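Local coordinates for protein FG41 Malonate Semialdehyde Decarboxylase (Coryneform bacterium, PDB 4LHP) that belongs to the tautomerase superfamily of enzymes and assembles as a trimer whose subunits combine a mixed beta sheet with packed helices, at residues A87-L92 / S100-A105; D6-R11 / S48-E53. All coordinates share one frame; numbering follows the deposited sequence.

Interaction 1 (A87-L92 / S100-A105); sequences AITESL and SDVFIA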
loop_
_atom_site.group_PDB
_atom_site.type_symbol
_atom_site.label_atom_id
_atom_site.label_comp_id
_atom_site.label_asym_id
_atom_site.label_seq_id
_atom_site.Cartn_x
_atom_site.Cartn_y
_atom_site.Cartn_z
ATOM N N ALA A 87 7.670 18.641 9.174
ATOM C CA ALA A 87 6.810 19.633 8.538
ATOM C C ALA A 87 5.370 19.139 8.525
ATOM O O ALA A 87 4.440 19.884 8.835
ATOM C CB ALA A 87 7.286 19.922 7.127
ATOM N N ILE A 88 5.197 17.872 8.164
ATOM C CA ILE A 88 3.878 17.256 8.134
ATOM C C ILE A 88 3.204 17.328 9.498
ATOM O O ILE A 88 2.069 17.784 9.614
ATOM C CB ILE A 88 3.966 15.784 7.685
ATOM C CG1 ILE A 88 4.242 15.711 6.182
ATOM C CG2 ILE A 88 2.675 15.042 8.019
ATOM C CD1 ILE A 88 4.597 14.323 5.687
ATOM N N THR A 89 3.906 16.885 10.534
ATOM C CA THR A 89 3.311 16.792 11.864
ATOM C C THR A 89 3.043 18.173 12.449
ATOM O O THR A 89 2.059 18.363 13.170
ATOM C CB THR A 89 4.197 15.967 12.821
ATOM O OG1 THR A 89 4.688 14.807 12.140
ATOM C CG2 THR A 89 3.404 15.524 14.038
ATOM N N GLU A 90 3.900 19.138 12.129
ATOM C CA GLU A 90 3.705 20.496 12.618
ATOM C C GLU A 90 2.506 21.163 11.942
ATOM O O GLU A 90 1.826 21.995 12.550
ATOM C CB GLU A 90 4.968 21.335 12.426
ATOM C CG GLU A 90 6.099 20.933 13.327
ATOM C CD GLU A 90 7.297 21.840 13.157
ATOM O OE1 GLU A 90 7.126 22.946 12.593
ATOM O OE2 GLU A 90 8.412 21.452 13.574
ATOM N N SER A 91 2.244 20.792 10.692
ATOM C CA SER A 91 1.133 21.376 9.944
ATOM C C SER A 91 -0.207 20.775 10.365
ATOM O O SER A 91 -1.261 21.381 10.166
ATOM C CB SER A 91 1.334 21.199 8.432
ATOM O OG SER A 91 0.943 19.913 7.976
ATOM N N LEU A 92 -0.158 19.578 10.940
ATOM C CA LEU A 92 -1.365 18.870 11.343
ATOM C C LEU A 92 -1.870 19.306 12.721
ATOM O O LEU A 92 -3.047 19.129 13.039
ATOM C CB LEU A 92 -1.114 17.360 11.355
ATOM C CG LEU A 92 -0.943 16.624 10.022
ATOM C CD1 LEU A 92 -0.881 15.122 10.275
ATOM C CD2 LEU A 92 -2.059 16.955 9.046
ATOM N N SER A 100 1.065 12.820 18.827
ATOM C CA SER A 100 1.036 11.427 19.247
ATOM C C SER A 100 0.238 10.559 18.281
ATOM O O SER A 100 0.387 9.336 18.262
ATOM C CB SER A 100 0.407 11.327 20.631
ATOM O OG SER A 100 -0.906 11.858 20.612
ATOM N N ASP A 101 -0.609 11.195 17.481
ATOM C CA ASP A 101 -1.563 10.472 16.654
ATOM C C ASP A 101 -1.127 10.386 15.197
ATOM O O ASP A 101 -1.888 9.934 14.342
ATOM C CB ASP A 101 -2.933 11.141 16.754
ATOM C CG ASP A 101 -3.515 11.063 18.155
ATOM O OD1 ASP A 101 -2.994 10.273 18.972
ATOM O OD2 ASP A 101 -4.494 11.786 18.438
ATOM N N VAL A 102 0.099 10.817 14.916
ATOM C CA VAL A 102 0.627 10.757 13.561
ATOM C C VAL A 102 1.627 9.616 13.425
ATOM O O VAL A 102 2.430 9.364 14.322
ATOM C CB VAL A 102 1.323 12.071 13.165
ATOM C CG1 VAL A 102 1.707 12.043 11.693
ATOM C CG2 VAL A 102 0.422 13.256 13.458
ATOM N N PHE A 103 1.562 8.928 12.292
ATOM C CA PHE A 103 2.512 7.875 11.967
ATOM C C PHE A 103 2.792 7.953 10.473
ATOM O O PHE A 103 1.867 7.929 9.661
ATOM C CB PHE A 103 1.942 6.506 12.345
ATOM C CG PHE A 103 2.854 5.357 12.021
ATOM C CD1 PHE A 103 3.668 4.804 12.997
ATOM C CD2 PHE A 103 2.894 4.825 10.742
ATOM C CE1 PHE A 103 4.505 3.743 12.703
ATOM C CE2 PHE A 103 3.730 3.765 10.442
ATOM C CZ PHE A 103 4.538 3.226 11.424
ATOM N N ILE A 104 4.066 8.062 10.114
ATOM C CA ILE A 104 4.447 8.277 8.724
ATOM C C ILE A 104 5.449 7.228 8.256
ATOM O O ILE A 104 6.417 6.926 8.954
ATOM C CB ILE A 104 5.064 9.677 8.523
ATOM C CG1 ILE A 104 4.138 10.754 9.093
ATOM C CG2 ILE A 104 5.339 9.929 7.047
ATOM C CD1 ILE A 104 4.719 12.148 9.053
ATOM N N ALA A 105 5.211 6.678 7.071
ATOM C CA ALA A 105 6.113 5.692 6.487
ATOM C C ALA A 105 6.453 6.073 5.052
ATOM O O ALA A 105 5.609 6.596 4.328
ATOM C CB ALA A 105 5.482 4.314 6.525
#
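Ile88 and Ile104 meet tip to tip where the C-terminal part of helix 78-92 lies on strand 102-109. The contact belongs to a beta-alpha-beta unit of the tautomerase fold: strand 66-73, helix 78-92, strand 102-109. The local helix and strand axes are 9.7 Å apart and run nearly antiparallel, at 153°. No hydrogen bond crosses between the segments, and every touching residue is buried.

Ile88 can be followed outward. Ile88 CB already lies 4.0 Å from Ile104 CD1. The CG2 branch comes closer, with Ile88 CG2 3.7 Å from Ile104 CD1. CG1 stands further back, beside the backbone N (chi1 -74°). The chain then extends, and Ile88 CD1 returns to 4.0 Å from Ile104 CD1. One methyl of the strand is thus touched by both branches of the helix residue. Ile88 also packs on Ala26 of helix 13-31, so it lies between that helix and the sheet.

Val102 serves the next part of the helix with its CG2 methyl. Thr89 CG2 is 3.8 Å from Val102 CG2, and these two side chains slide past each other in opposite directions. Leu92 CD1 reaches the same Val102 CG2 at 3.9 Å, coming in at a slant. Leu92 also touches Ile19 and Ala22 of helix 13-31.

On the strand, Phe103 points away from the helix. It packs against Phe39 and Phe116 of the second subunit. The sheet runs on across the interface there, because Ile104 and Ala105 pair antiparallel with a strand of that chain.

Thr89 brings the one side-chain oxygen into this apolar contact. Thr89 OG1 is hydrogen-bonded to Phe85 O, one turn back in the helix, and lies 4.1 Å from both Ile104 CD1 and Val102 CG1.

Interaction 2 (D6-R11 / S48-E53); sequences DLTSDR and SDIIAE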
loop_
_atom_site.group_PDB
_atom_site.type_symbol
_atom_site.label_atom_id
_atom_site.label_comp_id
_atom_site.label_asym_id
_atom_site.label_seq_id
_atom_site.Cartn_x
_atom_site.Cartn_y
_atom_site.Cartn_z
ATOM N N ASP A 6 -4.518 6.921 5.724
ATOM C CA ASP A 6 -5.535 6.149 6.424
ATOM C C ASP A 6 -5.795 6.749 7.800
ATOM O O ASP A 6 -4.895 6.841 8.634
ATOM C CB ASP A 6 -5.108 4.686 6.556
ATOM C CG ASP A 6 -5.168 3.937 5.235
ATOM O OD1 ASP A 6 -6.153 3.204 5.008
ATOM O OD2 ASP A 6 -4.230 4.083 4.423
ATOM N N LEU A 7 -7.037 7.161 8.024
ATOM C CA LEU A 7 -7.426 7.782 9.279
ATOM C C LEU A 7 -8.764 7.198 9.721
ATOM O O LEU A 7 -9.166 6.144 9.231
ATOM C CB LEU A 7 -7.479 9.305 9.124
ATOM C CG LEU A 7 -8.022 9.830 7.795
ATOM C CD1 LEU A 7 -9.468 9.415 7.602
ATOM C CD2 LEU A 7 -7.878 11.342 7.720
ATOM N N THR A 8 -9.450 7.864 10.644
ATOM C CA THR A 8 -10.643 7.284 11.248
ATOM C C THR A 8 -11.912 8.093 10.990
ATOM O O THR A 8 -11.865 9.310 10.812
ATOM C CB THR A 8 -10.446 7.109 12.754
ATOM O OG1 THR A 8 -10.080 8.364 13.337
ATOM C CG2 THR A 8 -9.346 6.093 13.021
ATOM N N SER A 9 -13.048 7.402 10.990
ATOM C CA SER A 9 -14.319 7.986 10.572
ATOM C C SER A 9 -14.889 9.017 11.547
ATOM O O SER A 9 -15.780 9.784 11.183
ATOM C CB SER A 9 -15.353 6.881 10.320
ATOM O OG SER A 9 -15.433 5.975 11.407
ATOM N N ASP A 10 -14.382 9.040 12.776
ATOM C CA ASP A 10 -14.829 10.027 13.757
ATOM C C ASP A 10 -14.389 11.438 13.370
ATOM O O ASP A 10 -14.944 12.421 13.860
ATOM C CB ASP A 10 -14.309 9.682 15.154
ATOM C CG ASP A 10 -12.803 9.549 15.199
ATOM O OD1 ASP A 10 -12.280 8.557 14.649
ATOM O OD2 ASP A 10 -12.146 10.428 15.792
ATOM N N ARG A 11 -13.391 11.537 12.497
ATOM C CA ARG A 11 -12.939 12.834 12.007
ATOM C C ARG A 11 -13.864 13.318 10.898
ATOM O O ARG A 11 -14.262 12.545 10.027
ATOM C CB ARG A 11 -11.496 12.755 11.502
ATOM C CG ARG A 11 -10.478 12.481 12.598
ATOM C CD ARG A 11 -9.051 12.677 12.107
ATOM N NE ARG A 11 -8.071 12.374 13.147
ATOM C CZ ARG A 11 -7.638 13.241 14.060
ATOM N NH1 ARG A 11 -8.093 14.487 14.084
ATOM N NH2 ARG A 11 -6.746 12.856 14.960
ATOM N N SER A 48 -11.376 1.052 15.360
ATOM C CA SER A 48 -10.981 -0.295 15.756
ATOM C C SER A 48 -10.168 -0.987 14.662
ATOM O O SER A 48 -9.408 -1.916 14.935
ATOM C CB SER A 48 -12.211 -1.136 16.105
ATOM O OG SER A 48 -13.155 -1.132 15.048
ATOM N N ASP A 49 -10.329 -0.529 13.425
ATOM C CA ASP A 49 -9.631 -1.130 12.293
ATOM C C ASP A 49 -8.184 -0.648 12.181
ATOM O O ASP A 49 -7.372 -1.265 11.493
ATOM C CB ASP A 49 -10.389 -0.859 10.993
ATOM C CG ASP A 49 -11.571 -1.797 10.804
ATOM O OD1 ASP A 49 -11.506 -2.946 11.294
ATOM O OD2 ASP A 49 -12.561 -1.385 10.164
ATOM N N ILE A 50 -7.866 0.455 12.852
ATOM C CA ILE A 50 -6.481 0.907 12.960
ATOM C C ILE A 50 -5.939 0.624 14.358
ATOM O O ILE A 50 -6.469 1.121 15.352
ATOM C CB ILE A 50 -6.338 2.414 12.668
ATOM C CG1 ILE A 50 -6.527 2.689 11.175
ATOM C CG2 ILE A 50 -4.971 2.911 13.111
ATOM C CD1 ILE A 50 -6.450 4.156 10.802
ATOM N N ILE A 51 -4.886 -0.188 14.427
ATOM C CA ILE A 51 -4.186 -0.436 15.683
ATOM C C ILE A 51 -2.765 0.096 15.590
ATOM O O ILE A 51 -1.900 -0.532 14.981
ATOM C CB ILE A 51 -4.093 -1.934 16.016
ATOM C CG1 ILE A 51 -5.481 -2.568 16.096
ATOM C CG2 ILE A 51 -3.353 -2.132 17.334
ATOM C CD1 ILE A 51 -5.441 -4.080 16.114
ATOM N N ALA A 52 -2.527 1.254 16.197
ATOM C CA ALA A 52 -1.199 1.847 16.208
ATOM C C ALA A 52 -0.788 2.158 17.642
ATOM O O ALA A 52 -1.423 2.965 18.315
ATOM C CB ALA A 52 -1.177 3.108 15.360
ATOM N N GLU A 53 0.270 1.503 18.107
ATOM C CA GLU A 53 0.756 1.702 19.467
ATOM C C GLU A 53 2.031 2.548 19.437
ATOM O O GLU A 53 2.163 3.416 18.577
ATOM C CB GLU A 53 0.952 0.352 20.158
ATOM C CG GLU A 53 -0.353 -0.431 20.279
ATOM C CD GLU A 53 -0.188 -1.783 20.939
ATOM O OE1 GLU A 53 0.966 -2.217 21.145
ATOM O OE2 GLU A 53 -1.220 -2.412 21.257
#
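At Thr8 and Ile50, strands 6-8 and 50-52 pass nearly at right angles, at 103°, with their axes 9.1 Å apart. Their backbones do not pair, and no hydrogen bond joins the two segments. The contact rests on one side chain, Ile50, laid against the end of the strand.

Ile50 points toward the other segment and uses its terminal methyl. Ile50 CD1 lies 3.7 Å from Leu7 O and 3.8 Å from Asp6 O, so it meets two successive carbonyl oxygens of the strand. A third partner is Thr8, whose CG2 is 4.1 Å from Ile50 CD1. The side chain of Ile50 is extended from CA to CD1 (chi2 178°), which carries the methyl out to the strand.

Thr8 turns its two branches to different tasks. CG2 faces the isoleucine. Thr8 OG1 donates to Asp10 OD1 at 2.6 Å, on the syn side of the carboxylate and 28° out of its plane. Thr8 also begins a type I turn, closed by Arg11 N bonding to Thr8 O at 3.2 Å. The hydroxyl bond spans Thr8 to Asp10 within the same turn, so a side-chain bond adds to the backbone one.

Asp6 packs beside Ile50, but its charge is used by other residues. OD1 bonds to His45 NE2, and OD2 forms a salt bridge with Arg4 of the second subunit.

The contact lies at one end of the central sheet of the tautomerase fold. Strand 2-8 sits between strands 39-45 and 66-73. Leu7 points away from Ile50 and touches Arg16 and Ile19 of helix 13-31. Ile50 rests on Ile67 of strand 66-73, while strand 50-52 pairs antiparallel with a strand of the second subunit.

How the interactions relate
Both interactions are buried and reach the same sheet, but they hold different parts of it. The centre of interaction 1 is about 9 Å from the chain centre, and the contact fixes a helix to an outermost strand of the chain. The centre of interaction 2 is about 15 Å from it, and a short strand is set there across the end of an inner one. The first is branched side chain against branched side chain over 207 Å². The second buries 121 Å², one isoleucine methyl against two backbone carbonyl oxygens and a threonine methyl. Their centres are 14 Å apart, and Asp101 packs near Arg11 between them. Each borders the second subunit, where a strand of each continues the sheet.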